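Local atomic coordinates of hypothetical protein SpyM3_0169 (Streptococcus pyogenes, PDB entry 1PG6), a protein that is of unknown function but belongs to the AIM24 mitochondrial biogenesis family of the cupin clan and binds calcium ions in the crystal. Residues E27-H32 against D90-L95; I166-L171 against E219-S224; I178-V183 against V210-R215. All coordinates share one frame; numbering follows the deposited sequence.

How the interactions relate
All three contacts pair antiparallel strands, but they sit in different sheets. Interaction 1 lies in the four-stranded sheet of 26-30 and 91-95, its centre about 34 Å from that of interaction 3, on the opposite side of the chain's centre. Interactions 2 and 3 are neighbours: strands 166-171 and 174-179 follow each other in the chain, as do 211-215 and 219-223, and Ile220 CD1 packs on Phe214 CD2 between their two sheets. The first two contacts are partly buried, each with an apolar face backed by a more polar one. Interaction 3 is buried, with three backbone bonds instead of four, an Asx turn and two asparagines whose side chains cross obliquely.

Interaction 1: E27-H32 against D90-L95; sequences EIDLEH and DGKLAL
Leu93 packs against both Ile28 and Leu30, on the face of the sheet where all three side chains are buried. From CB, its chain turns with CG between the backbone N and the carbonyl carbon (chi1 71°), which brings CG within 4.1 Å of Ile28 CB. Beyond CG the touching is done by CD2, which lies 3.7 Å from Ile28 CB and also meets Ile28 CG2, then closes on Leu30 CD1 at 3.8 Å. Farther along, the side chains of Ile28 and Leu95 cross obliquely, CD1 to CD1. Two hydrogen-bonded pairs, Ile28 with Leu93 and Leu30 with Gly91, hold the antiparallel backbones; Ile28 N to Leu93 O is 2.8 Å and nearly straight at 172°. Met13 and strand 82-87 touch this apolar face, and strand 43-46 continues the sheet beside 91-95. On the other face Asp29 and Lys92 lie side by side. Asp29 OD2 touches the aliphatic part of the lysine, 3.2 Å from Lys92 CG, whereas Lys92 NZ stays 4.5 Å from Asp29 OD2. A water donates to both Asp29 OD2 and Gly91 O. The chemistry is thus divided by face: buried branched side chains pack on one, while on the other charge attraction is probably modest and hydration takes part.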
ATOM      1  N   GLU A  27       7.524   0.971 -14.975  1.00 14.11           N
ATOM      2  CA  GLU A  27       8.666   0.218 -15.468  1.00 16.35           C
ATOM      3  C   GLU A  27       9.794   0.461 -14.479  1.00 17.60           C
ATOM      4  O   GLU A  27      10.121   1.609 -14.166  1.00 17.98           O
ATOM      5  CB  GLU A  27       9.080   0.700 -16.861  1.00 18.64           C
ATOM      6  CG  GLU A  27       7.994   0.597 -17.924  1.00 24.71           C
ATOM      7  CD  GLU A  27       8.462   1.112 -19.279  1.00 29.23           C
ATOM      8  OE1 GLU A  27       8.963   2.255 -19.344  1.00 33.96           O
ATOM      9  OE2 GLU A  27       8.328   0.380 -20.281  1.00 32.03           O
ATOM     10  N   ILE A  28      10.385  -0.622 -13.991  1.00 17.59           N
ATOM     11  CA  ILE A  28      11.453  -0.536 -13.003  1.00 18.87           C
ATOM     12  C   ILE A  28      12.764  -1.138 -13.490  1.00 19.52           C
ATOM     13  O   ILE A  28      12.788  -2.246 -14.019  1.00 20.38           O
ATOM     14  CB  ILE A  28      11.037  -1.268 -11.707  1.00 19.40           C
ATOM     15  CG1 ILE A  28       9.802  -0.589 -11.102  1.00 19.54           C
ATOM     16  CG2 ILE A  28      12.183  -1.277 -10.711  1.00 17.43           C
ATOM     17  CD1 ILE A  28       9.250  -1.314  -9.890  1.00 22.28           C
ATOM     18  N   ASP A  29      13.851  -0.393 -13.315  1.00 21.59           N
ATOM     19  CA  ASP A  29      15.175  -0.867 -13.701  1.00 23.38           C
ATOM     20  C   ASP A  29      15.939  -1.208 -12.434  1.00 24.14           C
ATOM     21  O   ASP A  29      16.058  -0.383 -11.525  1.00 22.17           O
ATOM     22  CB  ASP A  29      15.946   0.197 -14.490  1.00 26.42           C
ATOM     23  CG  ASP A  29      15.432   0.360 -15.900  1.00 29.22           C
ATOM     24  OD1 ASP A  29      14.711   1.345 -16.165  1.00 31.10           O
ATOM     25  OD2 ASP A  29      15.745  -0.505 -16.745  1.00 32.12           O
ATOM     26  N   LEU A  30      16.445  -2.434 -12.378  1.00 25.31           N
ATOM     27  CA  LEU A  30      17.203  -2.904 -11.225  1.00 27.12           C
ATOM     28  C   LEU A  30      18.650  -3.193 -11.596  1.00 28.51           C
ATOM     29  O   LEU A  30      18.922  -3.872 -12.584  1.00 28.30           O
ATOM     30  CB  LEU A  30      16.576  -4.181 -10.660  1.00 26.83           C
ATOM     31  CG  LEU A  30      15.194  -4.091 -10.009  1.00 25.13           C
ATOM     32  CD1 LEU A  30      14.763  -5.476  -9.558  1.00 26.01           C
ATOM     33  CD2 LEU A  30      15.239  -3.138  -8.832  1.00 24.98           C
ATOM     34  N   GLU A  31      19.573  -2.666 -10.801  1.00 31.02           N
ATOM     35  CA  GLU A  31      20.990  -2.899 -11.031  1.00 33.41           C
ATOM     36  C   GLU A  31      21.332  -4.260 -10.446  1.00 33.69           C
ATOM     37  O   GLU A  31      20.514  -4.867  -9.752  1.00 33.27           O
ATOM     38  CB  GLU A  31      21.831  -1.821 -10.345  1.00 35.36           C
ATOM     39  CG  GLU A  31      22.004  -0.547 -11.153  1.00 39.98           C
ATOM     40  CD  GLU A  31      23.003   0.405 -10.523  1.00 42.37           C
ATOM     41  OE1 GLU A  31      22.650   1.071  -9.527  1.00 43.53           O
ATOM     42  OE2 GLU A  31      24.148   0.477 -11.018  1.00 44.25           O
ATOM     43  N   HIS A  32      22.537  -4.742 -10.725  1.00 33.83           N
ATOM     44  CA  HIS A  32      22.961  -6.032 -10.205  1.00 33.42           C
ATOM     45  C   HIS A  32      22.823  -6.042  -8.686  1.00 31.84           C
ATOM     46  O   HIS A  32      23.243  -5.102  -8.012  1.00 31.71           O
ATOM     47  CB  HIS A  32      24.414  -6.310 -10.592  1.00 35.38           C
ATOM     48  CG  HIS A  32      24.930  -7.616 -10.080  1.00 37.11           C
ATOM     49  ND1 HIS A  32      24.351  -8.825 -10.407  1.00 37.34           N
ATOM     50  CD2 HIS A  32      25.963  -7.908  -9.256  1.00 38.03           C
ATOM     51  CE1 HIS A  32      25.004  -9.802  -9.807  1.00 38.75           C
ATOM     52  NE2 HIS A  32      25.989  -9.272  -9.100  1.00 38.81           N
ATOM     53  N   ASP A  90      21.944  -6.289 -14.741  1.00 35.75           N
ATOM     54  CA  ASP A  90      20.965  -5.240 -15.014  1.00 34.99           C
ATOM     55  C   ASP A  90      19.659  -5.885 -15.462  1.00 32.78           C
ATOM     56  O   ASP A  90      19.626  -6.606 -16.458  1.00 31.86           O
ATOM     57  CB  ASP A  90      21.471  -4.284 -16.099  1.00 37.21           C
ATOM     58  CG  ASP A  90      22.630  -3.426 -15.628  1.00 39.40           C
ATOM     59  OD1 ASP A  90      22.500  -2.770 -14.571  1.00 40.22           O
ATOM     60  OD2 ASP A  90      23.668  -3.399 -16.319  1.00 39.94           O
ATOM     61  N   GLY A  91      18.584  -5.632 -14.721  1.00 30.48           N
ATOM     62  CA  GLY A  91      17.305  -6.220 -15.072  1.00 25.94           C
ATOM     63  C   GLY A  91      16.155  -5.232 -15.123  1.00 24.58           C
ATOM     64  O   GLY A  91      16.269  -4.104 -14.648  1.00 20.90           O
ATOM     65  N   LYS A  92      15.038  -5.669 -15.694  1.00 23.94           N
ATOM     66  CA  LYS A  92      13.862  -4.822 -15.816  1.00 23.27           C
ATOM     67  C   LYS A  92      12.583  -5.574 -15.485  1.00 21.70           C
ATOM     68  O   LYS A  92      12.500  -6.790 -15.643  1.00 20.87           O
ATOM     69  CB  LYS A  92      13.749  -4.276 -17.243  1.00 26.25           C
ATOM     70  CG  LYS A  92      14.932  -3.451 -17.714  1.00 29.99           C
ATOM     71  CD  LYS A  92      14.724  -2.988 -19.148  1.00 33.42           C
ATOM     72  CE  LYS A  92      15.929  -2.221 -19.672  1.00 36.36           C
ATOM     73  NZ  LYS A  92      15.717  -1.765 -21.075  1.00 39.36           N
ATOM     74  N   LEU A  93      11.583  -4.845 -15.008  1.00 19.28           N
ATOM     75  CA  LEU A  93      10.300  -5.456 -14.711  1.00 17.00           C
ATOM     76  C   LEU A  93       9.255  -4.358 -14.752  1.00 16.18           C
ATOM     77  O   LEU A  93       9.579  -3.176 -14.640  1.00 17.32           O
ATOM     78  CB  LEU A  93      10.301  -6.148 -13.343  1.00 19.20           C
ATOM     79  CG  LEU A  93      10.329  -5.338 -12.050  1.00 19.93           C
ATOM     80  CD1 LEU A  93       9.762  -6.188 -10.917  1.00 20.40           C
ATOM     81  CD2 LEU A  93      11.747  -4.891 -11.730  1.00 21.92           C
ATOM     82  N   ALA A  94       8.003  -4.748 -14.940  1.00 14.51           N
ATOM     83  CA  ALA A  94       6.916  -3.786 -15.001  1.00 12.15           C
ATOM     84  C   ALA A  94       5.825  -4.260 -14.060  1.00 11.82           C
ATOM     85  O   ALA A  94       5.526  -5.451 -14.005  1.00 12.21           O
ATOM     86  CB  ALA A  94       6.380  -3.687 -16.433  1.00 13.05           C
ATOM     87  N   LEU A  95       5.247  -3.322 -13.319  1.00  9.67           N
ATOM     88  CA  LEU A  95       4.189  -3.631 -12.365  1.00 10.02           C
ATOM     89  C   LEU A  95       2.912  -2.897 -12.716  1.00 11.03           C
ATOM     90  O   LEU A  95       2.943  -1.829 -13.331  1.00 11.73           O
ATOM     91  CB  LEU A  95       4.587  -3.192 -10.956  1.00  9.77           C
ATOM     92  CG  LEU A  95       5.912  -3.678 -10.378  1.00 11.32           C
ATOM     93  CD1 LEU A  95       6.080  -3.118  -8.960  1.00  8.97           C
ATOM     94  CD2 LEU A  95       5.931  -5.194 -10.383  1.00 10.78           C
TER
HETATM   95  O   HOH W   1      17.885  -2.247 -16.341  1.00 38.06           O
HETATM   96  O   HOH W   2      24.423  -3.007 -12.682  1.00 44.76           O

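Interaction 2: I166-L171 against E219-S224; sequences IKKITL and EIYIQS
The ring of Tyr221 meets Ile166 at its edge, where Ile166 CG2 lies in the ring plane 4.0 Å from Tyr221 CD1. Lys168 runs beside the same ring, pointing the same way, and approaches it obliquely: Lys168 CG is 3.7 Å from Tyr221 CE1, and Lys168 CE comes to 3.6 Å from Tyr221 OH. With CG anti to the backbone N (chi1 178°) and an extended chain beyond, the lysine keeps its methylenes beside the tyrosine. Lys168 CE also reaches Glu219 CG at 3.5 Å, so the aliphatic parts of both charged chains pack together although their charged ends do not touch. The two carboxylate oxygens of Glu219 have different partners: OE1 forms a salt bridge with Lys111, and OE2 accepts from a water that also bonds Thr170 OG1.

Strand 166-171 is the outermost strand of a six-stranded antiparallel sheet within this chain, and 219-223 lies between it and 183-187. Hydrogen-bonded pairs Lys167 with Ile222 and Ile169 with Ile220 alternate with non-hydrogen-bonded ones along the ladder, the bond from Ile220 N to Ile169 O measuring 2.8 Å.

The face bearing Ile169, Ile220 and Ile222 turns to strands 174-179 and 211-215, where Ile178 and Phe214 meet it. Here Ile222 CD1 lies 3.9 Å from Ile169 CD1, and Ile222 CG1 rests beside Lys167 CB. At the far end the side chains of Leu171 and Ile220 cross, Leu171 CD1 3.8 Å from Ile220 CD1, and Phe214 touches both of these residues.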
ATOM      1  N   ILE A 166      -6.054  10.665  -7.075  1.00  9.65           N
ATOM      2  CA  ILE A 166      -5.382  11.090  -5.843  1.00 11.97           C
ATOM      3  C   ILE A 166      -5.356  12.588  -5.598  1.00 13.17           C
ATOM      4  O   ILE A 166      -5.110  13.378  -6.512  1.00 13.48           O
ATOM      5  CB  ILE A 166      -3.908  10.602  -5.818  1.00 12.36           C
ATOM      6  CG1 ILE A 166      -3.870   9.077  -5.798  1.00 11.94           C
ATOM      7  CG2 ILE A 166      -3.171  11.178  -4.592  1.00 15.20           C
ATOM      8  CD1 ILE A 166      -2.459   8.501  -5.971  1.00 14.28           C
ATOM      9  N   LYS A 167      -5.601  12.969  -4.347  1.00 14.55           N
ATOM     10  CA  LYS A 167      -5.565  14.366  -3.937  1.00 15.11           C
ATOM     11  C   LYS A 167      -4.617  14.446  -2.749  1.00 14.78           C
ATOM     12  O   LYS A 167      -4.684  13.626  -1.835  1.00 12.91           O
ATOM     13  CB  LYS A 167      -6.955  14.853  -3.521  1.00 17.78           C
ATOM     14  CG  LYS A 167      -6.982  16.303  -3.062  1.00 23.44           C
ATOM     15  CD  LYS A 167      -8.391  16.750  -2.722  1.00 27.64           C
ATOM     16  CE  LYS A 167      -8.415  18.205  -2.284  1.00 30.93           C
ATOM     17  NZ  LYS A 167      -7.616  18.420  -1.044  1.00 34.69           N
ATOM     18  N   LYS A 168      -3.721  15.425  -2.775  1.00 14.95           N
ATOM     19  CA  LYS A 168      -2.763  15.610  -1.694  1.00 16.62           C
ATOM     20  C   LYS A 168      -3.253  16.720  -0.774  1.00 17.50           C
ATOM     21  O   LYS A 168      -3.542  17.830  -1.224  1.00 18.97           O
ATOM     22  CB  LYS A 168      -1.393  15.976  -2.269  1.00 17.16           C
ATOM     23  CG  LYS A 168      -0.318  16.250  -1.229  1.00 20.06           C
ATOM     24  CD  LYS A 168       0.957  16.744  -1.899  1.00 22.35           C
ATOM     25  CE  LYS A 168       2.041  17.061  -0.884  1.00 26.89           C
ATOM     26  NZ  LYS A 168       3.271  17.593  -1.537  1.00 29.44           N
ATOM     27  N   ILE A 169      -3.347  16.412   0.514  1.00 17.60           N
ATOM     28  CA  ILE A 169      -3.802  17.375   1.510  1.00 19.26           C
ATOM     29  C   ILE A 169      -2.679  17.601   2.512  1.00 19.51           C
ATOM     30  O   ILE A 169      -2.034  16.653   2.954  1.00 17.02           O
ATOM     31  CB  ILE A 169      -5.048  16.856   2.269  1.00 20.19           C
ATOM     32  CG1 ILE A 169      -6.183  16.587   1.278  1.00 22.25           C
ATOM     33  CG2 ILE A 169      -5.490  17.874   3.317  1.00 21.89           C
ATOM     34  CD1 ILE A 169      -7.434  16.028   1.916  1.00 25.41           C
ATOM     35  N   THR A 170      -2.450  18.858   2.870  1.00 20.65           N
ATOM     36  CA  THR A 170      -1.399  19.186   3.819  1.00 21.13           C
ATOM     37  C   THR A 170      -1.983  19.740   5.109  1.00 21.46           C
ATOM     38  O   THR A 170      -2.749  20.703   5.087  1.00 20.16           O
ATOM     39  CB  THR A 170      -0.422  20.228   3.229  1.00 23.00           C
ATOM     40  OG1 THR A 170       0.221  19.679   2.072  1.00 24.28           O
ATOM     41  CG2 THR A 170       0.637  20.609   4.254  1.00 23.98           C
ATOM     42  N   LEU A 171      -1.642  19.110   6.229  1.00 21.87           N
ATOM     43  CA  LEU A 171      -2.099  19.570   7.534  1.00 23.79           C
ATOM     44  C   LEU A 171      -0.957  20.375   8.138  1.00 24.40           C
ATOM     45  O   LEU A 171       0.198  19.953   8.087  1.00 20.92           O
ATOM     46  CB  LEU A 171      -2.439  18.389   8.451  1.00 23.38           C
ATOM     47  CG  LEU A 171      -3.891  17.904   8.471  1.00 25.23           C
ATOM     48  CD1 LEU A 171      -4.034  16.756   9.465  1.00 24.01           C
ATOM     49  CD2 LEU A 171      -4.805  19.051   8.874  1.00 24.94           C
ATOM     50  N   GLU A 219       1.483  15.227   5.338  1.00 16.12           N
ATOM     51  CA  GLU A 219       0.624  15.089   4.165  1.00 16.03           C
ATOM     52  C   GLU A 219      -0.308  13.889   4.268  1.00 15.29           C
ATOM     53  O   GLU A 219       0.018  12.875   4.881  1.00 12.92           O
ATOM     54  CB  GLU A 219       1.467  14.962   2.892  1.00 19.62           C
ATOM     55  CG  GLU A 219       2.291  16.193   2.543  1.00 24.42           C
ATOM     56  CD  GLU A 219       3.401  16.459   3.536  1.00 27.27           C
ATOM     57  OE1 GLU A 219       4.211  15.536   3.778  1.00 27.69           O
ATOM     58  OE2 GLU A 219       3.467  17.592   4.066  1.00 27.09           O
ATOM     59  N   ILE A 220      -1.481  14.027   3.662  1.00 14.14           N
ATOM     60  CA  ILE A 220      -2.474  12.964   3.640  1.00 14.04           C
ATOM     61  C   ILE A 220      -2.852  12.786   2.176  1.00 12.94           C
ATOM     62  O   ILE A 220      -3.244  13.747   1.522  1.00 14.46           O
ATOM     63  CB  ILE A 220      -3.744  13.358   4.421  1.00 15.75           C
ATOM     64  CG1 ILE A 220      -3.404  13.586   5.896  1.00 15.30           C
ATOM     65  CG2 ILE A 220      -4.799  12.273   4.280  1.00 15.19           C
ATOM     66  CD1 ILE A 220      -4.500  14.293   6.659  1.00 19.45           C
ATOM     67  N   TYR A 221      -2.710  11.572   1.655  1.00 11.05           N
ATOM     68  CA  TYR A 221      -3.077  11.308   0.269  1.00 10.23           C
ATOM     69  C   TYR A 221      -4.391  10.563   0.274  1.00  9.04           C
ATOM     70  O   TYR A 221      -4.502   9.487   0.857  1.00 10.64           O
ATOM     71  CB  TYR A 221      -2.001  10.473  -0.430  1.00 10.21           C
ATOM     72  CG  TYR A 221      -0.718  11.230  -0.621  1.00 12.13           C
ATOM     73  CD1 TYR A 221      -0.499  11.997  -1.768  1.00 10.54           C
ATOM     74  CD2 TYR A 221       0.254  11.244   0.377  1.00 13.58           C
ATOM     75  CE1 TYR A 221       0.658  12.762  -1.912  1.00 15.58           C
ATOM     76  CE2 TYR A 221       1.412  12.008   0.240  1.00 14.04           C
ATOM     77  CZ  TYR A 221       1.606  12.760  -0.896  1.00 14.52           C
ATOM     78  OH  TYR A 221       2.747  13.529  -1.005  1.00 19.40           O
ATOM     79  N   ILE A 222      -5.402  11.151  -0.344  1.00  9.80           N
ATOM     80  CA  ILE A 222      -6.692  10.489  -0.397  1.00  9.19           C
ATOM     81  C   ILE A 222      -7.003  10.101  -1.831  1.00  9.32           C
ATOM     82  O   ILE A 222      -6.399  10.623  -2.770  1.00  9.92           O
ATOM     83  CB  ILE A 222      -7.825  11.385   0.137  1.00 10.89           C
ATOM     84  CG1 ILE A 222      -7.953  12.640  -0.722  1.00 12.15           C
ATOM     85  CG2 ILE A 222      -7.549  11.759   1.587  1.00 11.77           C
ATOM     86  CD1 ILE A 222      -9.199  13.449  -0.431  1.00 15.35           C
ATOM     87  N   GLN A 223      -7.932   9.168  -1.990  1.00  7.78           N
ATOM     88  CA  GLN A 223      -8.335   8.704  -3.312  1.00  7.87           C
ATOM     89  C   GLN A 223      -9.818   9.032  -3.468  1.00  7.54           C
ATOM     90  O   GLN A 223     -10.545   9.097  -2.487  1.00  9.91           O
ATOM     91  CB  GLN A 223      -8.077   7.199  -3.459  1.00  6.50           C
ATOM     92  CG  GLN A 223      -8.875   6.315  -2.507  1.00  9.31           C
ATOM     93  CD  GLN A 223      -8.500   4.843  -2.602  1.00 11.64           C
ATOM     94  OE1 GLN A 223      -9.279   3.963  -2.213  1.00 13.35           O
ATOM     95  NE2 GLN A 223      -7.303   4.565  -3.094  1.00  6.56           N
ATOM     96  N   SER A 224     -10.262   9.235  -4.705  1.00  7.25           N
ATOM     97  CA  SER A 224     -11.645   9.627  -4.953  1.00  7.77           C
ATOM     98  C   SER A 224     -12.692   8.520  -5.077  1.00  7.99           C
ATOM     99  O   SER A 224     -13.844   8.797  -5.400  1.00  8.06           O
ATOM    100  CB  SER A 224     -11.713  10.531  -6.185  1.00  7.78           C
ATOM    101  OG  SER A 224     -11.367   9.812  -7.347  1.00  9.50           O
TER
HETATM  102  O   HOH W   3       3.199  19.524   2.193  1.00 42.45           O

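Interaction 3: I178-V183 against V210-R215; sequences IDNAHV and VVNTFR
Ile178 and Asn212 form a hydrogen-bonded antiparallel pair, Asn212 N giving a 2.8 Å bond to Ile178 O and Ile178 N returning one to Asn212 O. The next link comes after the strand has ended: Asn180 N donates to a lone pair of Val210 O at 3.1 Å. The side chains of Asn180 and Asn212 cross with their amide planes 54° apart, and the modelled ND2 atoms are 3.1 Å from each other, two donors that do not bond. Asn212 OD1 sits over one face of the Phe214 ring, 3.4 Å above its plane and offset toward the rim. Val183 and Phe214 reach toward each other tip to tip, Val183 CG1 standing at the ring edge 3.9 Å from Phe214 CZ, while Ile178 CD1 lies 4.1 Å from Phe214 CE2.

A second shell sets the path of 180-182. Asp179 is the head of an Asx turn: CG lies anti to the backbone N (chi1 175°), and OD1 accepts from Ala181 N, which approaches from above the carboxylate plane. A water donates to both Asp179 OD1 and Val210 O, tying the turn to the facing segment. The short 3-10 segment then leads into strand 183-187. Trp186 of that strand meets Phe214 edge-to-face, strand 191-195 flanks 211-215 on its other side, and His182 ND1 bonds Gln223 O of strand 219-223.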
ATOM      1  N   ILE A 178     -11.298  11.734   7.975  1.00 14.79           N
ATOM      2  CA  ILE A 178     -11.686  11.252   6.656  1.00 14.64           C
ATOM      3  C   ILE A 178     -12.060   9.773   6.662  1.00 13.82           C
ATOM      4  O   ILE A 178     -11.464   8.979   7.384  1.00 15.27           O
ATOM      5  CB  ILE A 178     -10.508  11.416   5.670  1.00 15.02           C
ATOM      6  CG1 ILE A 178      -9.967  12.846   5.733  1.00 16.04           C
ATOM      7  CG2 ILE A 178     -10.957  11.084   4.252  1.00 14.48           C
ATOM      8  CD1 ILE A 178      -8.652  13.007   5.031  1.00 16.12           C
ATOM      9  N   ASP A 179     -13.057   9.426   5.851  1.00 13.33           N
ATOM     10  CA  ASP A 179     -13.501   8.046   5.681  1.00 12.54           C
ATOM     11  C   ASP A 179     -12.210   7.284   5.348  1.00 13.32           C
ATOM     12  O   ASP A 179     -11.524   7.613   4.374  1.00 12.81           O
ATOM     13  CB  ASP A 179     -14.492   8.006   4.512  1.00 12.38           C
ATOM     14  CG  ASP A 179     -14.952   6.612   4.156  1.00 13.08           C
ATOM     15  OD1 ASP A 179     -14.372   5.616   4.629  1.00 15.43           O
ATOM     16  OD2 ASP A 179     -15.914   6.529   3.367  1.00 12.57           O
ATOM     17  N   ASN A 180     -11.860   6.277   6.143  1.00 11.95           N
ATOM     18  CA  ASN A 180     -10.606   5.560   5.903  1.00 12.16           C
ATOM     19  C   ASN A 180     -10.537   4.845   4.563  1.00 10.86           C
ATOM     20  O   ASN A 180      -9.446   4.562   4.067  1.00 12.64           O
ATOM     21  CB  ASN A 180     -10.334   4.559   7.026  1.00 12.92           C
ATOM     22  CG  ASN A 180      -8.895   4.075   7.033  1.00 13.74           C
ATOM     23  OD1 ASN A 180      -8.624   2.873   6.996  1.00 15.05           O
ATOM     24  ND2 ASN A 180      -7.964   5.013   7.069  1.00 11.76           N
ATOM     25  N   ALA A 181     -11.696   4.554   3.977  1.00 10.56           N
ATOM     26  CA  ALA A 181     -11.751   3.877   2.681  1.00  9.05           C
ATOM     27  C   ALA A 181     -11.192   4.780   1.582  1.00  9.64           C
ATOM     28  O   ALA A 181     -10.878   4.318   0.485  1.00 10.57           O
ATOM     29  CB  ALA A 181     -13.188   3.492   2.357  1.00 10.28           C
ATOM     30  N   HIS A 182     -11.085   6.071   1.884  1.00  8.65           N
ATOM     31  CA  HIS A 182     -10.560   7.054   0.933  1.00  9.31           C
ATOM     32  C   HIS A 182      -9.137   7.491   1.262  1.00 10.90           C
ATOM     33  O   HIS A 182      -8.574   8.358   0.592  1.00 11.02           O
ATOM     34  CB  HIS A 182     -11.470   8.284   0.887  1.00  9.23           C
ATOM     35  CG  HIS A 182     -12.755   8.056   0.151  1.00  8.58           C
ATOM     36  ND1 HIS A 182     -12.857   8.182  -1.218  1.00  8.17           N
ATOM     37  CD2 HIS A 182     -13.974   7.662   0.587  1.00  9.70           C
ATOM     38  CE1 HIS A 182     -14.087   7.871  -1.593  1.00  8.26           C
ATOM     39  NE2 HIS A 182     -14.784   7.552  -0.519  1.00 11.08           N
ATOM     40  N   VAL A 183      -8.549   6.888   2.291  1.00 10.15           N
ATOM     41  CA  VAL A 183      -7.193   7.243   2.691  1.00 10.01           C
ATOM     42  C   VAL A 183      -6.172   6.305   2.065  1.00  9.34           C
ATOM     43  O   VAL A 183      -6.225   5.094   2.254  1.00 11.61           O
ATOM     44  CB  VAL A 183      -7.055   7.221   4.231  1.00 10.25           C
ATOM     45  CG1 VAL A 183      -5.608   7.459   4.638  1.00  9.82           C
ATOM     46  CG2 VAL A 183      -7.959   8.284   4.842  1.00 10.35           C
ATOM     47  N   VAL A 210     -15.303   2.842   9.231  1.00 16.67           N
ATOM     48  CA  VAL A 210     -14.375   3.527  10.119  1.00 17.82           C
ATOM     49  C   VAL A 210     -13.751   4.751   9.465  1.00 18.43           C
ATOM     50  O   VAL A 210     -13.523   4.780   8.254  1.00 16.63           O
ATOM     51  CB  VAL A 210     -13.222   2.599  10.582  1.00 18.55           C
ATOM     52  CG1 VAL A 210     -13.770   1.472  11.445  1.00 20.06           C
ATOM     53  CG2 VAL A 210     -12.485   2.041   9.372  1.00 18.87           C
ATOM     54  N   VAL A 211     -13.482   5.763  10.279  1.00 18.39           N
ATOM     55  CA  VAL A 211     -12.862   6.983   9.792  1.00 17.92           C
ATOM     56  C   VAL A 211     -11.459   7.066  10.374  1.00 18.34           C
ATOM     57  O   VAL A 211     -11.129   6.362  11.332  1.00 19.59           O
ATOM     58  CB  VAL A 211     -13.653   8.237  10.221  1.00 17.92           C
ATOM     59  CG1 VAL A 211     -15.067   8.173   9.673  1.00 20.74           C
ATOM     60  CG2 VAL A 211     -13.674   8.352  11.738  1.00 20.87           C
ATOM     61  N   ASN A 212     -10.632   7.916   9.781  1.00 16.98           N
ATOM     62  CA  ASN A 212      -9.267   8.109  10.246  1.00 17.05           C
ATOM     63  C   ASN A 212      -9.158   9.574  10.654  1.00 16.63           C
ATOM     64  O   ASN A 212      -9.389  10.469   9.840  1.00 14.20           O
ATOM     65  CB  ASN A 212      -8.273   7.805   9.115  1.00 15.44           C
ATOM     66  CG  ASN A 212      -6.866   7.541   9.624  1.00 15.92           C
ATOM     67  OD1 ASN A 212      -6.440   8.108  10.632  1.00 16.62           O
ATOM     68  ND2 ASN A 212      -6.131   6.688   8.919  1.00 15.30           N
ATOM     69  N   THR A 213      -8.842   9.821  11.923  1.00 16.20           N
ATOM     70  CA  THR A 213      -8.690  11.189  12.403  1.00 16.88           C
ATOM     71  C   THR A 213      -7.201  11.507  12.505  1.00 16.65           C
ATOM     72  O   THR A 213      -6.459  10.837  13.228  1.00 16.97           O
ATOM     73  CB  THR A 213      -9.352  11.389  13.785  1.00 18.19           C
ATOM     74  OG1 THR A 213     -10.772  11.240  13.659  1.00 19.52           O
ATOM     75  CG2 THR A 213      -9.040  12.780  14.327  1.00 18.72           C
ATOM     76  N   PHE A 214      -6.774  12.525  11.762  1.00 16.07           N
ATOM     77  CA  PHE A 214      -5.380  12.960  11.724  1.00 16.05           C
ATOM     78  C   PHE A 214      -5.172  14.248  12.508  1.00 17.09           C
ATOM     79  O   PHE A 214      -6.030  15.129  12.509  1.00 17.05           O
ATOM     80  CB  PHE A 214      -4.950  13.212  10.276  1.00 14.96           C
ATOM     81  CG  PHE A 214      -5.135  12.031   9.376  1.00 15.40           C
ATOM     82  CD1 PHE A 214      -4.210  10.994   9.369  1.00 15.18           C
ATOM     83  CD2 PHE A 214      -6.242  11.949   8.540  1.00 16.43           C
ATOM     84  CE1 PHE A 214      -4.383   9.887   8.539  1.00 15.34           C
ATOM     85  CE2 PHE A 214      -6.425  10.849   7.708  1.00 13.40           C
ATOM     86  CZ  PHE A 214      -5.493   9.815   7.707  1.00 15.33           C
ATOM     87  N   ARG A 215      -4.022  14.353  13.165  1.00 19.45           N
ATOM     88  CA  ARG A 215      -3.683  15.546  13.937  1.00 21.94           C
ATOM     89  C   ARG A 215      -2.187  15.823  13.819  1.00 19.90           C
ATOM     90  O   ARG A 215      -1.374  14.909  13.941  1.00 20.12           O
ATOM     91  CB  ARG A 215      -4.044  15.343  15.414  1.00 24.34           C
ATOM     92  CG  ARG A 215      -5.476  14.908  15.655  1.00 30.06           C
ATOM     93  CD  ARG A 215      -5.767  14.726  17.137  1.00 34.77           C
ATOM     94  NE  ARG A 215      -7.163  14.366  17.369  1.00 38.79           N
ATOM     95  CZ  ARG A 215      -7.745  14.354  18.563  1.00 41.03           C
ATOM     96  NH1 ARG A 215      -7.055  14.684  19.649  1.00 42.27           N
ATOM     97  NH2 ARG A 215      -9.023  14.013  18.669  1.00 42.12           N
TER
HETATM   98  O   HOH W   4     -13.866   3.143   6.108  1.00 23.28           O